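Long-range contact in cytochrome P450 monooxygenase (Rhodococcus sp. ECU0066, PDB 6KBH), which probably acts as a self-sufficient monooxygenase, its heme P450 domain joined in one chain to a reductase carrying FMN and a 2Fe-2S cluster: residues A[502-514]-A[560-572]. Residues are numbered along the deposited sequence; the frame is centred on the assembly and turned at random.
Sequences LPKWSAGSHIDVD and TLRVRGPRNHFKL. With FMN (flavin mononucleotide), chain B.
Val513 and Val563 face each other as a non-hydrogen-bonded pair where strands 510-514 and 560-567 run antiparallel in the six-stranded sheet of the flavin-binding domain, of the ferredoxin-reductase type. Backbone bonds run from Asp514 N to Arg562 O (3.0 Å), Arg564 N to Asp512 O (2.8 Å) and His510 N to Arg567 O (3.0 Å), and a beta bulge shifts the register between His510 and Asp512.

Salt bridges line the Asp512 side. The Asp514 carboxylate spreads between two arginines: OD1 takes Arg564 NH1 on its syn side, whereas OD2 lies over the guanidinium face of Arg562, a charge contact that no N-H points along. Arg567, bent at chi3 (-86°), brings NH2 to 3.0 Å from Asp512 OD2, with carboxylate and guanidinium planes 65° apart. Arg564 NH2 also forms a salt bridge with Asp734, and Arg567 NH2 donates a hydrogen bond to the carbonyl O of Cys740, a cluster ligand, so these arginine side chains link the sheet to the 2Fe-2S domain.

Near the flavin, the His510 ring has Arg567 O over the centre of one face and sets its edge on the face of His569, a T-shaped pair; His510 CB comes within 3.5 Å of FMN O4.

Asn568, with CG anti to its N (chi1 -168°), turns its amide to the type II turn 506-509. ND2 reaches Ala507 O at 2.8 Å from above the carbonyl plane, while OD1 accepts a hydrogen bond from Phe570 N (2.7 Å), an Asx turn. An alanine here, without the amide, is likely to leave Ala507 O without this donor and the Asx turn open. ND2 also makes a weak bond to Ser506 OG, at 3.5 Å.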
# COMPACT_ATOMS: atom_id res chain seq x y z
N LEU A 502 7.18 -23.96 -5.26
CA LEU A 502 5.93 -23.24 -5.47
C LEU A 502 4.81 -23.86 -4.64
O LEU A 502 4.86 -25.05 -4.32
CB LEU A 502 5.55 -23.28 -6.95
CG LEU A 502 6.44 -22.69 -8.06
CD1 LEU A 502 7.81 -23.33 -8.15
CD2 LEU A 502 5.72 -22.86 -9.37
N PRO A 503 3.80 -23.07 -4.27
CA PRO A 503 2.71 -23.60 -3.46
C PRO A 503 1.99 -24.77 -4.12
O PRO A 503 2.01 -24.95 -5.34
CB PRO A 503 1.76 -22.40 -3.31
CG PRO A 503 2.65 -21.21 -3.44
CD PRO A 503 3.72 -21.60 -4.43
N LYS A 504 1.37 -25.59 -3.27
CA LYS A 504 0.42 -26.57 -3.76
C LYS A 504 -0.85 -25.86 -4.21
O LYS A 504 -1.27 -24.87 -3.61
CB LYS A 504 0.09 -27.58 -2.65
CG LYS A 504 1.28 -28.40 -2.18
CD LYS A 504 1.23 -28.64 -0.68
CE LYS A 504 2.49 -29.34 -0.19
NZ LYS A 504 2.42 -30.82 -0.36
N TRP A 505 -1.46 -26.36 -5.28
CA TRP A 505 -2.69 -25.78 -5.80
C TRP A 505 -3.63 -26.90 -6.22
O TRP A 505 -3.20 -27.89 -6.81
CB TRP A 505 -2.42 -24.83 -6.97
CG TRP A 505 -1.62 -25.44 -8.09
CD1 TRP A 505 -0.26 -25.45 -8.21
CD2 TRP A 505 -2.14 -26.12 -9.24
NE1 TRP A 505 0.10 -26.10 -9.37
CE2 TRP A 505 -1.03 -26.52 -10.02
CE3 TRP A 505 -3.42 -26.44 -9.68
CZ2 TRP A 505 -1.17 -27.22 -11.22
CZ3 TRP A 505 -3.56 -27.13 -10.87
CH2 TRP A 505 -2.44 -27.51 -11.63
N SER A 506 -4.91 -26.73 -5.91
CA SER A 506 -5.94 -27.66 -6.33
C SER A 506 -6.52 -27.24 -7.67
O SER A 506 -6.20 -26.17 -8.21
CB SER A 506 -7.03 -27.76 -5.26
OG SER A 506 -7.52 -26.48 -4.91
N ALA A 507 -7.37 -28.09 -8.23
CA ALA A 507 -7.90 -27.82 -9.56
C ALA A 507 -8.84 -26.61 -9.55
O ALA A 507 -9.53 -26.34 -8.57
CB ALA A 507 -8.64 -29.03 -10.10
N GLY A 508 -8.86 -25.90 -10.68
CA GLY A 508 -9.61 -24.68 -10.81
C GLY A 508 -8.86 -23.44 -10.40
O GLY A 508 -9.33 -22.33 -10.69
N SER A 509 -7.71 -23.58 -9.75
CA SER A 509 -6.94 -22.42 -9.31
C SER A 509 -6.40 -21.65 -10.51
O SER A 509 -6.16 -22.20 -11.58
CB SER A 509 -5.79 -22.85 -8.40
OG SER A 509 -6.21 -23.82 -7.46
N HIS A 510 -6.19 -20.36 -10.29
CA HIS A 510 -5.68 -19.45 -11.30
C HIS A 510 -4.51 -18.67 -10.70
O HIS A 510 -4.16 -18.83 -9.53
CB HIS A 510 -6.77 -18.48 -11.77
CG HIS A 510 -7.42 -17.73 -10.65
ND1 HIS A 510 -8.59 -18.16 -10.05
CD2 HIS A 510 -7.06 -16.60 -10.00
CE1 HIS A 510 -8.92 -17.31 -9.09
NE2 HIS A 510 -8.01 -16.36 -9.04
N ILE A 511 -3.91 -17.80 -11.52
CA ILE A 511 -2.93 -16.85 -11.00
C ILE A 511 -3.14 -15.50 -11.67
O ILE A 511 -3.66 -15.40 -12.78
CB ILE A 511 -1.46 -17.26 -11.23
CG1 ILE A 511 -1.27 -18.76 -11.22
CG2 ILE A 511 -0.62 -16.77 -10.10
CD1 ILE A 511 0.07 -19.09 -11.76
N ASP A 512 -2.67 -14.46 -10.99
CA ASP A 512 -2.71 -13.10 -11.50
C ASP A 512 -1.32 -12.73 -12.01
O ASP A 512 -0.38 -12.57 -11.22
CB ASP A 512 -3.19 -12.13 -10.43
CG ASP A 512 -4.55 -12.51 -9.86
OD1 ASP A 512 -4.89 -13.72 -9.91
OD2 ASP A 512 -5.28 -11.62 -9.40
N VAL A 513 -1.19 -12.61 -13.32
CA VAL A 513 0.08 -12.36 -13.99
C VAL A 513 0.01 -10.99 -14.65
O VAL A 513 -0.96 -10.69 -15.36
CB VAL A 513 0.40 -13.46 -15.01
CG1 VAL A 513 -0.81 -13.75 -15.89
CG2 VAL A 513 1.59 -13.07 -15.86
N ASP A 514 1.03 -10.16 -14.42
CA ASP A 514 1.05 -8.81 -14.98
C ASP A 514 1.36 -8.87 -16.47
O ASP A 514 2.51 -9.06 -16.86
CB ASP A 514 2.09 -7.96 -14.26
CG ASP A 514 1.65 -7.57 -12.87
OD1 ASP A 514 0.55 -7.99 -12.45
OD2 ASP A 514 2.41 -6.84 -12.20
N THR A 560 10.69 -12.19 -17.61
CA THR A 560 10.19 -12.50 -16.28
C THR A 560 8.94 -11.69 -16.00
O THR A 560 8.88 -10.50 -16.28
CB THR A 560 11.23 -12.26 -15.19
OG1 THR A 560 11.78 -10.94 -15.30
CG2 THR A 560 12.34 -13.30 -15.28
N LEU A 561 7.94 -12.35 -15.44
CA LEU A 561 6.64 -11.79 -15.19
C LEU A 561 6.39 -11.86 -13.69
O LEU A 561 6.70 -12.87 -13.05
CB LEU A 561 5.55 -12.57 -15.92
CG LEU A 561 5.31 -12.32 -17.40
CD1 LEU A 561 4.39 -13.40 -17.96
CD2 LEU A 561 4.72 -10.96 -17.61
N ARG A 562 5.81 -10.81 -13.14
CA ARG A 562 5.32 -10.82 -11.77
C ARG A 562 3.99 -11.57 -11.74
O ARG A 562 3.10 -11.32 -12.55
CB ARG A 562 5.15 -9.40 -11.23
CG ARG A 562 4.16 -9.31 -10.09
CD ARG A 562 4.53 -8.19 -9.12
NE ARG A 562 3.83 -6.94 -9.42
CZ ARG A 562 2.70 -6.54 -8.84
NH1 ARG A 562 2.12 -7.28 -7.90
NH2 ARG A 562 2.15 -5.39 -9.18
N VAL A 563 3.86 -12.50 -10.81
CA VAL A 563 2.76 -13.45 -10.81
C VAL A 563 2.40 -13.73 -9.36
O VAL A 563 3.25 -14.16 -8.57
CB VAL A 563 3.14 -14.74 -11.56
CG1 VAL A 563 4.51 -15.23 -11.15
CG2 VAL A 563 2.12 -15.80 -11.35
N ARG A 564 1.15 -13.46 -9.01
CA ARG A 564 0.71 -13.41 -7.61
C ARG A 564 -0.08 -14.67 -7.29
O ARG A 564 -1.08 -14.96 -7.96
CB ARG A 564 -0.13 -12.16 -7.37
CG ARG A 564 0.66 -10.90 -7.69
CD ARG A 564 0.13 -9.67 -6.97
NE ARG A 564 -1.11 -9.16 -7.55
CZ ARG A 564 -1.18 -8.50 -8.70
NH1 ARG A 564 -0.09 -8.28 -9.42
NH2 ARG A 564 -2.35 -8.06 -9.13
N GLY A 565 0.32 -15.34 -6.20
CA GLY A 565 0.05 -16.74 -5.96
C GLY A 565 -1.35 -17.24 -6.22
O GLY A 565 -2.33 -16.49 -6.27
N PRO A 566 -1.47 -18.56 -6.36
CA PRO A 566 -2.76 -19.17 -6.70
C PRO A 566 -3.85 -18.84 -5.70
O PRO A 566 -3.69 -19.00 -4.49
CB PRO A 566 -2.44 -20.67 -6.70
CG PRO A 566 -0.98 -20.75 -6.97
CD PRO A 566 -0.39 -19.56 -6.28
N ARG A 567 -4.97 -18.33 -6.21
CA ARG A 567 -6.26 -18.41 -5.54
C ARG A 567 -7.20 -19.27 -6.38
O ARG A 567 -6.90 -19.63 -7.52
CB ARG A 567 -6.86 -17.02 -5.32
CG ARG A 567 -5.87 -15.89 -5.18
CD ARG A 567 -6.57 -14.68 -4.59
NE ARG A 567 -7.22 -13.87 -5.63
CZ ARG A 567 -6.58 -13.00 -6.40
NH1 ARG A 567 -5.28 -12.81 -6.25
NH2 ARG A 567 -7.25 -12.31 -7.31
N ASN A 568 -8.35 -19.58 -5.80
CA ASN A 568 -9.29 -20.49 -6.46
C ASN A 568 -10.70 -20.13 -6.03
O ASN A 568 -11.04 -20.23 -4.85
CB ASN A 568 -8.96 -21.95 -6.10
CG ASN A 568 -9.71 -22.95 -6.96
OD1 ASN A 568 -10.56 -22.59 -7.77
ND2 ASN A 568 -9.38 -24.23 -6.79
N HIS A 569 -11.52 -19.71 -6.99
CA HIS A 569 -12.96 -19.56 -6.79
C HIS A 569 -13.74 -20.68 -7.45
O HIS A 569 -14.98 -20.64 -7.46
CB HIS A 569 -13.46 -18.21 -7.32
CG HIS A 569 -12.47 -17.09 -7.20
ND1 HIS A 569 -11.70 -16.89 -6.07
CD2 HIS A 569 -12.15 -16.09 -8.05
CE1 HIS A 569 -10.93 -15.83 -6.25
NE2 HIS A 569 -11.19 -15.32 -7.44
N PHE A 570 -13.06 -21.67 -8.00
CA PHE A 570 -13.67 -22.73 -8.79
C PHE A 570 -13.37 -24.10 -8.18
O PHE A 570 -13.16 -25.09 -8.87
CB PHE A 570 -13.17 -22.66 -10.24
CG PHE A 570 -14.02 -23.42 -11.22
CD1 PHE A 570 -15.39 -23.52 -11.04
CD2 PHE A 570 -13.45 -24.01 -12.33
CE1 PHE A 570 -16.17 -24.21 -11.95
CE2 PHE A 570 -14.22 -24.70 -13.24
CZ PHE A 570 -15.58 -24.80 -13.05
N LYS A 571 -13.34 -24.14 -6.85
CA LYS A 571 -13.05 -25.37 -6.12
C LYS A 571 -14.18 -26.37 -6.30
O LYS A 571 -15.34 -26.01 -6.46
CB LYS A 571 -12.83 -25.06 -4.64
CG LYS A 571 -12.09 -23.74 -4.41
CD LYS A 571 -11.55 -23.61 -3.00
CE LYS A 571 -12.61 -23.13 -2.02
NZ LYS A 571 -12.00 -22.69 -0.73
N LEU A 572 -13.82 -27.66 -6.28
CA LEU A 572 -14.80 -28.73 -6.41
C LEU A 572 -15.01 -29.42 -5.07
O LEU A 572 -14.05 -29.68 -4.33
CB LEU A 572 -14.39 -29.76 -7.47
CG LEU A 572 -12.96 -30.31 -7.60
CD1 LEU A 572 -12.45 -30.95 -6.32
CD2 LEU A 572 -12.92 -31.32 -8.73
N1 FMN B . -10.39 -14.68 -16.05
C2 FMN B . -10.75 -14.79 -14.76
O2 FMN B . -11.37 -13.83 -14.21
N3 FMN B . -10.47 -15.88 -14.03
C4 FMN B . -9.82 -16.91 -14.62
O4 FMN B . -9.53 -18.03 -13.91
C4A FMN B . -9.44 -16.82 -15.96
N5 FMN B . -8.78 -17.85 -16.52
C5A FMN B . -8.42 -17.74 -17.81
C6 FMN B . -7.75 -18.82 -18.36
C7 FMN B . -7.36 -18.77 -19.68
C7M FMN B . -6.61 -20.04 -20.17
C8 FMN B . -7.63 -17.65 -20.47
C8M FMN B . -7.21 -17.55 -21.92
C9 FMN B . -8.32 -16.57 -19.91
C9A FMN B . -8.71 -16.61 -18.57
N10 FMN B . -9.37 -15.58 -18.00
C10 FMN B . -9.73 -15.67 -16.69
C1' FMN B . -9.68 -14.32 -18.75
C2' FMN B . -8.54 -13.34 -18.71
O2' FMN B . -8.30 -12.81 -17.47
C3' FMN B . -8.76 -12.21 -19.68
O3' FMN B . -9.97 -11.52 -19.48
C4' FMN B . -8.66 -12.70 -21.14
O4' FMN B . -7.62 -13.53 -21.50
C5' FMN B . -8.48 -11.51 -22.13
O5' FMN B . -7.58 -10.45 -21.73
P FMN B . -7.66 -9.08 -22.50
O1P FMN B . -7.12 -7.97 -21.64
O2P FMN B . -6.84 -9.12 -23.76
O3P FMN B . -9.09 -8.84 -22.84